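Local coordinates for solute-binding protein (Thermoactinomyces vulgaris, PDB 2ZYO) that binds maltodextrins, here maltotetraose, and also cyclodextrins, probably as the extracellular solute-binding component of a sugar transport system, at residues Lys20-Glu25 / Gly74-Thr79; Leu93-Gln98 / Trp284-Tyr289; Leu168-Asn173 / Asp231-Leu236. All coordinates share one frame; numbering follows the deposited sequence.

Contact 1: residues Lys20-Glu25 / Gly74-Thr79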
loop_
_atom_site.group_PDB
_atom_site.type_symbol
_atom_site.label_atom_id
_atom_site.label_comp_id
_atom_site.label_asym_id
_atom_site.label_seq_id
_atom_site.Cartn_x
_atom_site.Cartn_y
_atom_site.Cartn_z
ATOM N N LYS A 20 -10.066 14.975 27.391
ATOM C CA LYS A 20 -8.947 14.433 26.639
ATOM C C LYS A 20 -9.413 13.513 25.516
ATOM O O LYS A 20 -10.463 12.868 25.606
ATOM C CB LYS A 20 -7.978 13.688 27.567
ATOM C CG LYS A 20 -8.435 12.307 28.006
ATOM C CD LYS A 20 -7.443 11.650 28.960
ATOM C CE LYS A 20 -6.182 11.192 28.246
ATOM N NZ LYS A 20 -5.353 10.309 29.111
ATOM N N LEU A 21 -8.622 13.480 24.451
ATOM C CA LEU A 21 -8.774 12.493 23.397
ATOM C C LEU A 21 -7.478 11.704 23.338
ATOM O O LEU A 21 -6.411 12.239 23.645
ATOM C CB LEU A 21 -9.067 13.173 22.055
ATOM C CG LEU A 21 -10.417 13.900 21.965
ATOM C CD1 LEU A 21 -10.463 14.823 20.754
ATOM C CD2 LEU A 21 -11.585 12.912 21.947
ATOM N N VAL A 22 -7.576 10.430 22.972
ATOM C CA VAL A 22 -6.407 9.555 22.917
ATOM C C VAL A 22 -6.140 9.134 21.475
ATOM O O VAL A 22 -7.063 8.767 20.747
ATOM C CB VAL A 22 -6.572 8.309 23.831
ATOM C CG1 VAL A 22 -5.331 7.420 23.781
ATOM C CG2 VAL A 22 -6.855 8.726 25.274
ATOM N N VAL A 23 -4.870 9.199 21.083
ATOM C CA VAL A 23 -4.440 8.852 19.735
ATOM C C VAL A 23 -3.312 7.831 19.846
ATOM O O VAL A 23 -2.377 8.033 20.617
ATOM C CB VAL A 23 -3.934 10.109 18.980
ATOM C CG1 VAL A 23 -3.301 9.744 17.655
ATOM C CG2 VAL A 23 -5.072 11.105 18.757
ATOM N N TRP A 24 -3.411 6.733 19.098
ATOM C CA TRP A 24 -2.310 5.770 19.005
ATOM C C TRP A 24 -1.542 5.983 17.709
ATOM O O TRP A 24 -2.134 6.018 16.628
ATOM C CB TRP A 24 -2.809 4.324 19.067
ATOM C CG TRP A 24 -3.368 3.893 20.393
ATOM C CD1 TRP A 24 -3.264 4.546 21.588
ATOM C CD2 TRP A 24 -4.092 2.688 20.655
ATOM N NE1 TRP A 24 -3.904 3.832 22.575
ATOM C CE2 TRP A 24 -4.413 2.683 22.030
ATOM C CE3 TRP A 24 -4.509 1.614 19.857
ATOM C CZ2 TRP A 24 -5.133 1.645 22.627
ATOM C CZ3 TRP A 24 -5.225 0.580 20.452
ATOM C CH2 TRP A 24 -5.531 0.606 21.823
ATOM N N GLU A 25 -0.225 6.121 17.824
ATOM C CA GLU A 25 0.635 6.346 16.669
ATOM C C GLU A 25 1.838 5.401 16.682
ATOM O O GLU A 25 2.287 4.969 17.747
ATOM C CB GLU A 25 1.088 7.813 16.613
ATOM C CG GLU A 25 1.960 8.197 15.409
ATOM C CD GLU A 25 1.285 7.944 14.070
ATOM O OE1 GLU A 25 0.786 8.916 13.468
ATOM O OE2 GLU A 25 1.248 6.780 13.617
ATOM N N GLY A 74 -9.230 2.244 25.434
ATOM C CA GLY A 74 -8.830 2.353 24.038
ATOM C C GLY A 74 -8.655 3.783 23.564
ATOM O O GLY A 74 -9.168 4.725 24.177
ATOM N N ALA A 75 -7.925 3.935 22.463
ATOM C CA ALA A 75 -7.753 5.229 21.808
ATOM C C ALA A 75 -9.033 5.675 21.118
ATOM O O ALA A 75 -9.864 4.854 20.742
ATOM C CB ALA A 75 -6.632 5.156 20.797
ATOM N N ASP A 76 -9.185 6.984 20.950
ATOM C CA ASP A 76 -10.269 7.516 20.137
ATOM C C ASP A 76 -9.915 7.395 18.660
ATOM O O ASP A 76 -10.749 6.993 17.843
ATOM C CB ASP A 76 -10.560 8.966 20.517
ATOM C CG ASP A 76 -11.040 9.098 21.947
ATOM O OD1 ASP A 76 -12.211 8.760 22.212
ATOM O OD2 ASP A 76 -10.244 9.528 22.807
ATOM N N LEU A 77 -8.670 7.730 18.331
ATOM C CA LEU A 77 -8.176 7.607 16.964
ATOM C C LEU A 77 -7.063 6.573 16.884
ATOM O O LEU A 77 -6.149 6.565 17.709
ATOM C CB LEU A 77 -7.685 8.958 16.429
ATOM C CG LEU A 77 -8.667 10.136 16.362
ATOM C CD1 LEU A 77 -8.006 11.309 15.661
ATOM C CD2 LEU A 77 -9.973 9.766 15.663
ATOM N N VAL A 78 -7.168 5.700 15.886
ATOM C CA VAL A 78 -6.192 4.640 15.646
ATOM C C VAL A 78 -5.753 4.672 14.183
ATOM O O VAL A 78 -6.359 5.368 13.364
ATOM C CB VAL A 78 -6.762 3.240 15.997
ATOM C CG1 VAL A 78 -6.989 3.113 17.504
ATOM C CG2 VAL A 78 -8.058 2.972 15.231
ATOM N N THR A 79 -4.701 3.926 13.860
ATOM C CA THR A 79 -4.151 3.927 12.509
ATOM C C THR A 79 -3.471 2.609 12.142
ATOM O O THR A 79 -2.763 2.019 12.956
ATOM C CB THR A 79 -3.189 5.134 12.286
ATOM O OG1 THR A 79 -2.702 5.130 10.940
ATOM C CG2 THR A 79 -2.016 5.112 13.259
HETATM O O HOH W 1 -11.174 10.134 25.192
#
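Three backbone bonds and one accepted by a side chain tie Val22, Trp24, Asp76 and Leu77 together. Val22 O is held twice: by Asp76 N at 2.8 Å, bent at the hydrogen and tilted from the carbonyl plane, and by Leu77 N in a much straighter bond. One step on, Leu77 O takes Trp24 N, and the segment axes of strands 20-25 and 77-79 differ in direction by 7°, which makes this a short parallel pairing with a single bridge, Val23 to Leu77.

Before that bridge the carboxylate of Asp76 stands in for a backbone carbonyl. Its CG lies anti to the carbonyl carbon (chi1 -63°), and Asp76 OD2 accepts Val22 N at 2.8 Å through its anti lone pair. OD2 of Asp76 also receives a water hydrogen at 2.6 Å, and that water donates to Lys20 O; OD1 is bonded to Ser290. Leu21 crosses the carboxylate at about a right angle, CD2 of Leu21 lying 3.7 Å from OD2 of Asp76.

Apolar contact centres on Trp24. Ala75 CB sits over one face of the indole, 3.3 Å from the centroid of the five-membered ring and 1° off its normal, a CH-pi contact. Val78 CG1 approaches CE3 of Trp24 at 3.7 Å, the two side chains lying side by side and pointing the same way, while Val22 CG1 packs on Ala75 CB. Helix 61-71 also touches Trp24, through Gln61, Lys64 and Asp68.

Strand 20-25 also pairs in parallel with strand 50-55, so the contact joins that two-strand unit to strand 77-81. Val22 N, one residue ahead of the bridge, finds an acceptor where the backbone pairing does not reach, and that carboxylate's charge is likely to be stabilised by the N-H, the water and Ser290.

Contact 2: residues Leu93-Gln98 / Trp284-Tyr289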
loop_
_atom_site.group_PDB
_atom_site.type_symbol
_atom_site.label_atom_id
_atom_site.label_comp_id
_atom_site.label_asym_id
_atom_site.label_seq_id
_atom_site.Cartn_x
_atom_site.Cartn_y
_atom_site.Cartn_z
ATOM N N LEU A 93 -14.863 -2.971 15.497
ATOM C CA LEU A 93 -13.792 -2.203 16.130
ATOM C C LEU A 93 -13.881 -0.720 15.807
ATOM O O LEU A 93 -13.470 0.126 16.607
ATOM C CB LEU A 93 -12.418 -2.720 15.697
ATOM C CG LEU A 93 -11.741 -3.807 16.530
ATOM C CD1 LEU A 93 -10.381 -4.109 15.944
ATOM C CD2 LEU A 93 -11.606 -3.376 17.982
ATOM N N LEU A 94 -14.408 -0.417 14.625
ATOM C CA LEU A 94 -14.455 0.951 14.128
ATOM C C LEU A 94 -15.883 1.396 13.858
ATOM O O LEU A 94 -16.751 0.580 13.549
ATOM C CB LEU A 94 -13.627 1.083 12.846
ATOM C CG LEU A 94 -12.157 0.649 12.891
ATOM C CD1 LEU A 94 -11.545 0.777 11.513
ATOM C CD2 LEU A 94 -11.356 1.447 13.919
ATOM N N GLN A 95 -16.116 2.697 13.991
ATOM C CA GLN A 95 -17.389 3.296 13.604
ATOM C C GLN A 95 -17.144 4.276 12.461
ATOM O O GLN A 95 -16.043 4.822 12.343
ATOM C CB GLN A 95 -18.058 3.986 14.796
ATOM C CG GLN A 95 -17.241 5.085 15.448
ATOM C CD GLN A 95 -18.006 5.796 16.545
ATOM O OE1 GLN A 95 -19.091 6.330 16.311
ATOM N NE2 GLN A 95 -17.444 5.810 17.748
ATOM N N PRO A 96 -18.158 4.498 11.604
ATOM C CA PRO A 96 -17.958 5.412 10.479
ATOM C C PRO A 96 -17.691 6.836 10.944
ATOM O O PRO A 96 -18.096 7.214 12.047
ATOM C CB PRO A 96 -19.301 5.364 9.743
ATOM C CG PRO A 96 -19.958 4.116 10.204
ATOM C CD PRO A 96 -19.518 3.932 11.613
ATOM N N ILE A 97 -16.996 7.612 10.117
ATOM C CA ILE A 97 -16.902 9.047 10.347
ATOM C C ILE A 97 -17.966 9.764 9.527
ATOM O O ILE A 97 -18.352 9.305 8.448
ATOM C CB ILE A 97 -15.493 9.629 10.057
ATOM C CG1 ILE A 97 -15.036 9.317 8.627
ATOM C CG2 ILE A 97 -14.490 9.119 11.089
ATOM C CD1 ILE A 97 -13.894 10.208 8.139
ATOM N N GLN A 98 -18.444 10.879 10.061
ATOM C CA GLN A 98 -19.435 11.687 9.378
ATOM C C GLN A 98 -18.828 13.037 9.022
ATOM O O GLN A 98 -18.716 13.932 9.865
ATOM C CB GLN A 98 -20.693 11.837 10.237
ATOM C CG GLN A 98 -21.418 10.517 10.465
ATOM C CD GLN A 98 -22.679 10.678 11.280
ATOM O OE1 GLN A 98 -22.638 10.712 12.511
ATOM N NE2 GLN A 98 -23.817 10.765 10.596
ATOM N N TRP A 284 -6.319 7.624 9.519
ATOM C CA TRP A 284 -6.820 7.683 10.888
ATOM C C TRP A 284 -8.226 7.114 10.900
ATOM O O TRP A 284 -9.053 7.488 10.060
ATOM C CB TRP A 284 -6.883 9.127 11.390
ATOM C CG TRP A 284 -5.566 9.754 11.714
ATOM C CD1 TRP A 284 -5.008 10.846 11.112
ATOM C CD2 TRP A 284 -4.645 9.340 12.731
ATOM N NE1 TRP A 284 -3.793 11.135 11.685
ATOM C CE2 TRP A 284 -3.543 10.225 12.679
ATOM C CE3 TRP A 284 -4.637 8.302 13.673
ATOM C CZ2 TRP A 284 -2.447 10.108 13.541
ATOM C CZ3 TRP A 284 -3.544 8.183 14.528
ATOM C CH2 TRP A 284 -2.463 9.081 14.452
ATOM N N TYR A 285 -8.495 6.223 11.851
ATOM C CA TYR A 285 -9.822 5.624 12.010
ATOM C C TYR A 285 -10.393 5.962 13.379
ATOM O O TYR A 285 -9.655 6.330 14.293
ATOM C CB TYR A 285 -9.771 4.105 11.794
ATOM C CG TYR A 285 -8.902 3.708 10.625
ATOM C CD1 TYR A 285 -9.135 4.231 9.354
ATOM C CD2 TYR A 285 -7.837 2.827 10.791
ATOM C CE1 TYR A 285 -8.329 3.889 8.278
ATOM C CE2 TYR A 285 -7.025 2.471 9.714
ATOM C CZ TYR A 285 -7.278 3.009 8.466
ATOM O OH TYR A 285 -6.484 2.671 7.397
ATOM N N LEU A 286 -11.711 5.850 13.505
ATOM C CA LEU A 286 -12.414 6.199 14.732
ATOM C C LEU A 286 -12.889 4.942 15.448
ATOM O O LEU A 286 -13.706 4.186 14.915
ATOM C CB LEU A 286 -13.601 7.115 14.409
ATOM C CG LEU A 286 -14.512 7.607 15.539
ATOM C CD1 LEU A 286 -13.734 8.351 16.613
ATOM C CD2 LEU A 286 -15.621 8.482 14.970
ATOM N N SER A 287 -12.372 4.728 16.655
ATOM C CA SER A 287 -12.746 3.567 17.453
ATOM C C SER A 287 -14.242 3.552 17.726
ATOM O O SER A 287 -14.829 4.582 18.059
ATOM C CB SER A 287 -11.989 3.563 18.780
ATOM O OG SER A 287 -12.523 2.593 19.669
ATOM N N ALA A 288 -14.844 2.373 17.595
ATOM C CA ALA A 288 -16.262 2.182 17.906
ATOM C C ALA A 288 -16.537 2.413 19.392
ATOM O O ALA A 288 -17.682 2.623 19.795
ATOM C CB ALA A 288 -16.710 0.791 17.493
ATOM N N TYR A 289 -15.472 2.388 20.192
ATOM C CA TYR A 289 -15.578 2.539 21.640
ATOM C C TYR A 289 -15.346 3.973 22.110
ATOM O O TYR A 289 -15.425 4.258 23.306
ATOM C CB TYR A 289 -14.614 1.574 22.340
ATOM C CG TYR A 289 -14.880 0.136 21.975
ATOM C CD1 TYR A 289 -15.855 -0.600 22.645
ATOM C CD2 TYR A 289 -14.179 -0.481 20.940
ATOM C CE1 TYR A 289 -16.115 -1.919 22.305
ATOM C CE2 TYR A 289 -14.432 -1.800 20.592
ATOM C CZ TYR A 289 -15.401 -2.512 21.277
ATOM O OH TYR A 289 -15.653 -3.817 20.930
HETATM O O HOH W 2 -13.378 4.417 11.720
#
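Leu93 O accepts Ala288 N in the shortest direct bond of the contact, 2.8 Å and nearly straight at 175°, although the donor stands above the carbonyl plane. Next along, Gln95 N donates a hydrogen bond to Leu286 O at 3.0 Å, almost in line with the carbonyl. A third bond comes from the side chain of Gln95. Its CG lies between the backbone N and the carbonyl carbon (chi1 59°) and the chain runs extended beyond it, ending with NE2 2.9 Å from Ser287 O. That oxygen lies practically in the plane of the amide, and the bond is straight at 176°.

Between these bonds Leu94 faces Ser287 as an antiparallel non-hydrogen-bonded pair, their CA atoms 4.6 Å apart and their side chains diverging. The short, weakly bonded strand 94-95 thereby adds to the end of strand 278-287, which also pairs with strand 77-81 in the mixed sheet of this periplasmic-binding-protein-type fold. A water accepts from Leu286 N and lies at hydrogen-bonding distance from Gln95 O, to which it probably donates.

Apolar groups pack beside the polar run. Gln95 CG lies 3.7 Å from Leu286 CG, the aliphatic part of the glutamine crossing the leucine, and Ile97 CG2 reaches Leu286 CB at 4.0 Å; helix 293-302 meets the same leucine through Ala296 and Thr297. Leu94 sets both of its methyls, CD1 and CD2, against Tyr285 CB at 3.8 Å. The phenol of Tyr285 runs on to bond Trp80 O. Ser287 OG accepts Tyr289 N in an ST turn, while Leu93 CD2 comes to the edge of the Tyr289 ring.

Contact 3: residues Leu168-Asn173 / Asp231-Leu236. With GLC (alpha-D-glucopyranose), chain B.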
loop_
_atom_site.group_PDB
_atom_site.type_symbol
_atom_site.label_atom_id
_atom_site.label_comp_id
_atom_site.label_asym_id
_atom_site.label_seq_id
_atom_site.Cartn_x
_atom_site.Cartn_y
_atom_site.Cartn_z
ATOM N N LEU A 168 15.494 -6.211 -11.865
ATOM C CA LEU A 168 15.336 -7.244 -10.851
ATOM C C LEU A 168 14.233 -6.828 -9.890
ATOM O O LEU A 168 14.223 -5.699 -9.408
ATOM C CB LEU A 168 16.655 -7.439 -10.098
ATOM C CG LEU A 168 16.717 -8.386 -8.897
ATOM C CD1 LEU A 168 16.469 -9.833 -9.304
ATOM C CD2 LEU A 168 18.072 -8.250 -8.219
ATOM N N PHE A 169 13.302 -7.736 -9.616
ATOM C CA PHE A 169 12.260 -7.476 -8.623
ATOM C C PHE A 169 11.671 -8.772 -8.081
ATOM O O PHE A 169 12.026 -9.860 -8.547
ATOM C CB PHE A 169 11.179 -6.516 -9.165
ATOM C CG PHE A 169 10.188 -7.148 -10.116
ATOM C CD1 PHE A 169 8.880 -7.399 -9.705
ATOM C CD2 PHE A 169 10.547 -7.450 -11.431
ATOM C CE1 PHE A 169 7.952 -7.965 -10.576
ATOM C CE2 PHE A 169 9.623 -8.017 -12.310
ATOM C CZ PHE A 169 8.321 -8.273 -11.880
ATOM N N GLU A 170 10.791 -8.646 -7.089
ATOM C CA GLU A 170 10.125 -9.793 -6.473
ATOM C C GLU A 170 9.036 -10.357 -7.379
ATOM O O GLU A 170 7.840 -10.251 -7.076
ATOM C CB GLU A 170 9.534 -9.406 -5.118
ATOM C CG GLU A 170 10.527 -9.388 -3.984
ATOM C CD GLU A 170 9.842 -9.345 -2.636
ATOM O OE1 GLU A 170 9.140 -10.320 -2.291
ATOM O OE2 GLU A 170 10.006 -8.336 -1.927
ATOM N N ALA A 171 9.463 -10.971 -8.481
ATOM C CA ALA A 171 8.549 -11.486 -9.502
ATOM C C ALA A 171 7.811 -12.758 -9.074
ATOM O O ALA A 171 7.004 -13.294 -9.830
ATOM C CB ALA A 171 9.290 -11.709 -10.820
ATOM N N ASN A 172 8.100 -13.235 -7.865
ATOM C CA ASN A 172 7.391 -14.375 -7.287
ATOM C C ASN A 172 6.420 -13.951 -6.180
ATOM O O ASN A 172 5.955 -14.774 -5.389
ATOM C CB ASN A 172 8.385 -15.429 -6.777
ATOM C CG ASN A 172 9.365 -14.873 -5.748
ATOM O OD1 ASN A 172 9.342 -13.686 -5.413
ATOM N ND2 ASN A 172 10.235 -15.740 -5.241
ATOM N N ASN A 173 6.120 -12.655 -6.147
ATOM C CA ASN A 173 5.257 -12.064 -5.130
ATOM C C ASN A 173 4.149 -11.273 -5.815
ATOM O O ASN A 173 4.423 -10.298 -6.515
ATOM C CB ASN A 173 6.092 -11.159 -4.214
ATOM C CG ASN A 173 5.315 -10.634 -3.010
ATOM O OD1 ASN A 173 4.095 -10.468 -3.050
ATOM N ND2 ASN A 173 6.038 -10.346 -1.932
ATOM N N ASP A 231 15.311 -9.460 0.155
ATOM C CA ASP A 231 16.717 -9.172 0.420
ATOM C C ASP A 231 17.623 -9.400 -0.789
ATOM O O ASP A 231 18.653 -8.738 -0.925
ATOM C CB ASP A 231 17.229 -9.978 1.612
ATOM C CG ASP A 231 18.554 -9.460 2.124
ATOM O OD1 ASP A 231 18.562 -8.403 2.792
ATOM O OD2 ASP A 231 19.586 -10.102 1.845
ATOM N N THR A 232 17.245 -10.343 -1.651
ATOM C CA THR A 232 17.963 -10.584 -2.902
ATOM C C THR A 232 17.923 -9.321 -3.761
ATOM O O THR A 232 18.953 -8.860 -4.255
ATOM C CB THR A 232 17.342 -11.757 -3.698
ATOM O OG1 THR A 232 17.010 -12.828 -2.805
ATOM C CG2 THR A 232 18.307 -12.262 -4.764
ATOM N N VAL A 233 16.722 -8.766 -3.913
ATOM C CA VAL A 233 16.494 -7.562 -4.711
ATOM C C VAL A 233 17.205 -6.354 -4.099
ATOM O O VAL A 233 17.940 -5.643 -4.788
ATOM C CB VAL A 233 14.976 -7.277 -4.861
ATOM C CG1 VAL A 233 14.728 -5.998 -5.657
ATOM C CG2 VAL A 233 14.278 -8.458 -5.518
ATOM N N ASN A 234 16.991 -6.138 -2.803
ATOM C CA ASN A 234 17.571 -4.995 -2.105
ATOM C C ASN A 234 19.091 -5.069 -2.003
ATOM O O ASN A 234 19.782 -4.090 -2.288
ATOM C CB ASN A 234 16.936 -4.833 -0.722
ATOM C CG ASN A 234 15.448 -4.543 -0.797
ATOM O OD1 ASN A 234 14.973 -3.913 -1.741
ATOM N ND2 ASN A 234 14.706 -5.005 0.201
ATOM N N GLY A 235 19.600 -6.235 -1.615
ATOM C CA GLY A 235 21.041 -6.452 -1.496
ATOM C C GLY A 235 21.779 -6.177 -2.792
ATOM O O GLY A 235 22.782 -5.460 -2.804
ATOM N N LEU A 236 21.267 -6.735 -3.887
ATOM C CA LEU A 236 21.894 -6.569 -5.194
ATOM C C LEU A 236 21.789 -5.151 -5.748
ATOM O O LEU A 236 22.719 -4.675 -6.398
ATOM C CB LEU A 236 21.374 -7.604 -6.197
ATOM C CG LEU A 236 21.855 -9.037 -5.942
ATOM C CD1 LEU A 236 21.214 -10.012 -6.911
ATOM C CD2 LEU A 236 23.374 -9.125 -6.020
HETATM C C1 GLC B . 1.659 -7.177 0.847
HETATM C C2 GLC B . 0.534 -7.360 1.867
HETATM C C3 GLC B . 0.811 -8.586 2.734
HETATM C C4 GLC B . 1.011 -9.822 1.852
HETATM C C5 GLC B . 2.110 -9.552 0.818
HETATM C C6 GLC B . 2.267 -10.687 -0.174
HETATM O O2 GLC B . 0.441 -6.207 2.688
HETATM O O3 GLC B . -0.272 -8.799 3.626
HETATM O O4 GLC B . 1.376 -10.932 2.660
HETATM O O5 GLC B . 1.808 -8.358 0.060
HETATM O O6 GLC B . 3.591 -11.199 -0.158
#
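Val233 of helix 230-238 packs its two methyls against the backbone of Leu168, Phe169 and Glu170, the tight part of the contact. With CG1 anti to the backbone N (chi1 178°), that methyl lies 3.8 Å from Leu168 O, while CG2 is 3.7 Å from Phe169 C and nearly as close to Glu170 N. Leu168 slides past Val233 in the opposite direction and crosses Leu236 at about a right angle, its CD2 meeting Leu236 CD1 at 3.8 Å. The side chains meeting here are apolar, though the methyls also rest on polar backbone atoms; buried Leu168 O has no polar partner in the model.

Around buried Val233 and Leu168 the packing thins: partly exposed Thr232 contributes little, Leu236 packs on Leu168 although partly exposed, and Glu170 adds little more than its CG, 4.2 Å from Val233 CG2. Beyond it a type I turn from Glu170 to Asn173, closed by Asn173 N on Glu170 O, leaves the helix. Strand 165-169 runs parallel to strand 242-247, and the turn after it carries the chain to the sugar.

Asn173, at the N-cap of helix 174-183, is a residue of the glycan pocket. Its ND2 donates to Glu170 OE1 at 3.1 Å, the acceptor nearly in the amide plane but approached from above the carboxylate plane. Asn173 OD1 accepts from O6 of a glucose at 3.0 Å and from Tyr175 N, and ND2 bonds O6 of another glucose. An alanine here would probably leave the first O6 without its acceptor, the second without its amide partner, Tyr175 N without its cap and Glu170 OE1 without its donor.

Chemically the contact divides in two: apolar packing seats the strand end on the helix, and the amide across the turn serves sugar, carboxylate and helix start together.

Overall arrangement
Contacts 1 and 2 are neighbours, their centres 10 Å apart, because strands 77-81 and 278-287 lie side by side in the mixed sheet; Tyr285 N to Val78 O (2.8 Å) and Ser287 N to Asp76 O (3.0 Å) are probable hydrogen bonds between them. Contact 3 lies on the opposite side of the chain's centre, its centre about 36 Å from that of contact 1 and 37 Å from that of contact 2, yet it reaches the same sheet through strand 165-169. Along the chain contact 1 closes first, and contact 3 is nested within the loop that contact 2 closes. This placement is consistent with the two-lobed build of solute-binding proteins, contact 3 carrying a residue of the sugar pocket.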